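Local atomic coordinates of transaminase (Arthrobacter sp., PDB entry 5G2Q), a protein that probably catalyses the pyridoxal phosphate-dependent transfer of amino groups between an amine or amino acid donor and a carbonyl acceptor. Residues W388-V393 with N439-G444. Numbering follows the deposited sequence.
Sequences WIVDIV and NTMRIG. With PDA (2-[(3-hydroxy-2-methyl-5-phosphonooxymethyl-pyridin-4-ylmethyl)-amino]-propionic acid), chain R.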
loop_
_atom_site.group_PDB
_atom_site.type_symbol
_atom_site.label_atom_id
_atom_site.label_comp_id
_atom_site.label_asym_id
_atom_site.label_seq_id
_atom_site.Cartn_x
_atom_site.Cartn_y
_atom_site.Cartn_z
ATOM N N TRP F 388 -36.375 -4.877 5.525
ATOM C CA TRP F 388 -36.921 -5.642 4.394
ATOM C C TRP F 388 -36.270 -5.240 3.095
ATOM O O TRP F 388 -35.986 -4.064 2.900
ATOM C CB TRP F 388 -38.466 -5.548 4.343
ATOM C CG TRP F 388 -39.019 -6.253 5.502
ATOM C CD1 TRP F 388 -39.140 -5.758 6.752
ATOM C CD2 TRP F 388 -39.407 -7.628 5.569
ATOM N NE1 TRP F 388 -39.629 -6.725 7.598
ATOM C CE2 TRP F 388 -39.790 -7.886 6.898
ATOM C CE3 TRP F 388 -39.491 -8.662 4.629
ATOM C CZ2 TRP F 388 -40.249 -9.130 7.321
ATOM C CZ3 TRP F 388 -39.952 -9.908 5.047
ATOM C CH2 TRP F 388 -40.324 -10.128 6.386
ATOM N N ILE F 389 -35.983 -6.229 2.250
ATOM C CA ILE F 389 -35.461 -5.973 0.918
ATOM C C ILE F 389 -36.466 -6.466 -0.138
ATOM O O ILE F 389 -37.153 -7.485 0.046
ATOM C CB ILE F 389 -34.012 -6.533 0.701
ATOM C CG1 ILE F 389 -34.026 -8.050 0.501
ATOM C CG2 ILE F 389 -33.050 -6.090 1.833
ATOM C CD1 ILE F 389 -32.902 -8.564 -0.386
ATOM N N VAL F 390 -36.598 -5.707 -1.218
ATOM C CA VAL F 390 -37.478 -6.084 -2.284
ATOM C C VAL F 390 -36.730 -5.870 -3.578
ATOM O O VAL F 390 -36.366 -4.747 -3.902
ATOM C CB VAL F 390 -38.795 -5.246 -2.337
ATOM C CG1 VAL F 390 -39.858 -6.024 -3.092
ATOM C CG2 VAL F 390 -39.270 -4.856 -0.945
ATOM N N ASP F 391 -36.534 -6.944 -4.330
ATOM C CA ASP F 391 -35.913 -6.821 -5.632
ATOM C C ASP F 391 -36.935 -6.489 -6.683
ATOM O O ASP F 391 -37.929 -7.168 -6.813
ATOM C CB ASP F 391 -35.146 -8.084 -6.005
ATOM C CG ASP F 391 -33.998 -8.320 -5.078
ATOM O OD1 ASP F 391 -33.022 -7.520 -5.120
ATOM O OD2 ASP F 391 -34.110 -9.281 -4.280
ATOM N N ILE F 392 -36.658 -5.440 -7.433
ATOM C CA ILE F 392 -37.535 -4.960 -8.443
ATOM C C ILE F 392 -37.026 -5.352 -9.808
ATOM O O ILE F 392 -35.817 -5.201 -10.101
ATOM C CB ILE F 392 -37.628 -3.438 -8.363
ATOM C CG1 ILE F 392 -38.087 -3.030 -6.951
ATOM C CG2 ILE F 392 -38.535 -2.926 -9.490
ATOM C CD1 ILE F 392 -39.570 -3.361 -6.639
ATOM N N VAL F 393 -37.966 -5.814 -10.634
ATOM C CA VAL F 393 -37.725 -6.195 -12.031
ATOM C C VAL F 393 -38.674 -5.564 -13.023
ATOM O O VAL F 393 -39.757 -5.051 -12.669
ATOM C CB VAL F 393 -37.803 -7.728 -12.298
ATOM C CG1 VAL F 393 -36.543 -8.438 -11.808
ATOM C CG2 VAL F 393 -39.068 -8.329 -11.701
ATOM N N ASN F 439 -31.931 -1.413 -8.161
ATOM C CA ASN F 439 -32.954 -2.431 -8.359
ATOM C C ASN F 439 -33.644 -2.968 -7.099
ATOM O O ASN F 439 -34.419 -3.908 -7.201
ATOM C CB ASN F 439 -32.382 -3.611 -9.151
ATOM C CG ASN F 439 -31.781 -3.196 -10.469
ATOM O OD1 ASN F 439 -32.397 -2.478 -11.244
ATOM N ND2 ASN F 439 -30.554 -3.675 -10.746
ATOM N N THR F 440 -33.363 -2.408 -5.925
ATOM C CA THR F 440 -33.727 -3.063 -4.671
ATOM C C THR F 440 -34.171 -2.053 -3.636
ATOM O O THR F 440 -33.457 -1.117 -3.369
ATOM C CB THR F 440 -32.520 -3.813 -4.053
ATOM O OG1 THR F 440 -31.819 -4.546 -5.055
ATOM C CG2 THR F 440 -32.974 -4.773 -2.944
ATOM N N MET F 441 -35.326 -2.273 -3.014
ATOM C CA MET F 441 -35.808 -1.381 -1.966
ATOM C C MET F 441 -35.237 -1.807 -0.627
ATOM O O MET F 441 -35.116 -2.998 -0.389
ATOM C CB MET F 441 -37.321 -1.424 -1.896
ATOM C CG MET F 441 -37.977 -1.327 -3.247
ATOM S SD MET F 441 -39.514 -0.431 -3.134
ATOM C CE MET F 441 -39.573 -0.036 -1.386
ATOM N N ARG F 442 -34.877 -0.830 0.211
ATOM C CA ARG F 442 -34.409 -1.055 1.588
ATOM C C ARG F 442 -35.395 -0.383 2.547
ATOM O O ARG F 442 -35.290 0.818 2.824
ATOM C CB ARG F 442 -32.982 -0.502 1.787
ATOM C CG ARG F 442 -32.336 -0.744 3.151
ATOM C CD ARG F 442 -32.085 0.548 3.960
ATOM N NE ARG F 442 -31.028 1.435 3.437
ATOM C CZ ARG F 442 -30.009 1.926 4.149
ATOM N NH1 ARG F 442 -29.884 1.631 5.428
ATOM N NH2 ARG F 442 -29.100 2.720 3.584
ATOM N N ILE F 443 -36.328 -1.175 3.067
ATOM C CA ILE F 443 -37.463 -0.672 3.886
ATOM C C ILE F 443 -37.189 -0.821 5.368
ATOM O O ILE F 443 -36.866 -1.907 5.845
ATOM C CB ILE F 443 -38.755 -1.467 3.589
ATOM C CG1 ILE F 443 -39.037 -1.503 2.068
ATOM C CG2 ILE F 443 -39.925 -0.918 4.404
ATOM C CD1 ILE F 443 -40.255 -2.313 1.652
ATOM N N GLY F 444 -37.323 0.272 6.102
ATOM C CA GLY F 444 -37.259 0.215 7.561
ATOM C C GLY F 444 -38.129 1.276 8.209
ATOM O O GLY F 444 -38.314 2.358 7.659
HETATM N N PDA R . -24.555 3.061 7.124
HETATM N N1 PDA R . -21.479 -0.393 9.286
HETATM C C2 PDA R . -22.682 -0.590 8.732
HETATM C C2A PDA R . -23.144 -2.012 8.554
HETATM C C3 PDA R . -23.501 0.595 8.329
HETATM O O3A PDA R . -24.747 0.420 7.790
HETATM C C4 PDA R . -22.988 1.875 8.545
HETATM C C4A PDA R . -23.786 3.070 8.149
HETATM C C5 PDA R . -21.708 1.995 9.126
HETATM C C5A PDA R . -21.030 3.325 9.393
HETATM O OP4 PDA R . -21.714 4.033 10.437
HETATM P P PDA R . -21.703 5.645 10.463
HETATM O OP1 PDA R . -20.244 6.162 10.632
HETATM O OP2 PDA R . -22.486 6.156 11.674
HETATM O OP3 PDA R . -22.291 6.137 9.176
HETATM C C6 PDA R . -20.992 0.855 9.488
HETATM C CA PDA R . -25.377 4.212 6.685
HETATM C CB PDA R . -24.527 5.357 6.132
HETATM C C PDA R . -26.580 3.930 5.805
HETATM O O PDA R . -26.801 4.654 4.799
HETATM O OXT PDA R . -27.356 2.991 6.110
HETATM O O HOH W 1 -35.176 -3.295 -11.457
#
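Val390 and Met441 are paired across two antiparallel strands, 388-392 and 440-443, as a hydrogen-bonded pair. Met441 N reaches Val390 O at 2.8 Å, and the return bond, Val390 N to Met441 O, is longer. Trp388 and Ile443 form a second such pair, and Ile392 N closes on Asn439 O at 2.7 Å, nearly in line with the carbonyl. The tightly packed face carries Val390, Met441, Ile443 and Ile392, whose branched or flexible apolar chains suit a buried place: Met441 and Ile392 pack on helices 418-426 and 451-470, while Val390 turns to Phe381 of strand 378-384 and Ile443 to Phe55. With its CG2 anti to the carbonyl carbon, Val390 sets this methyl 3.8 Å from Ile443 CD1. Met441 runs alongside Val390, and its CG meets Ile392 CG1 at 4.1 Å.

The other face is more polar and, at Asp391, partly open to solvent. Here Thr440 OG1 donates to Asp391 OD1 over 3.2 Å, arriving nearly along the carboxylate C-O axis, while Thr440 CG2 touches Ile389 CB at 4.2 Å. The small two-branched threonine thus serves a charged and an apolar neighbour at once. The same OD1 takes a salt bridge from Arg406, and an alanine in place of Thr440 would probably leave the carboxylate more dependent on that arginine and open a gap beside Ile389.

Arg442 shares this face but extends beyond its partner strand: CG stands anti to the backbone N (chi1 -176°), and the chain then bends toward the ligand. Its guanidinium meets the carboxylate of the PDA adduct edge-on; Arg442 NH1 stands 3.0 Å from PDA OXT, and NH2 bonds to OXT and, weakly, to O. This small antiparallel sheet of a class-III, fold-type I aminotransferase thereby carries an arginine that holds the carboxylate of the bound adduct, consistent with a role in recognising substrate carboxylates in the active site.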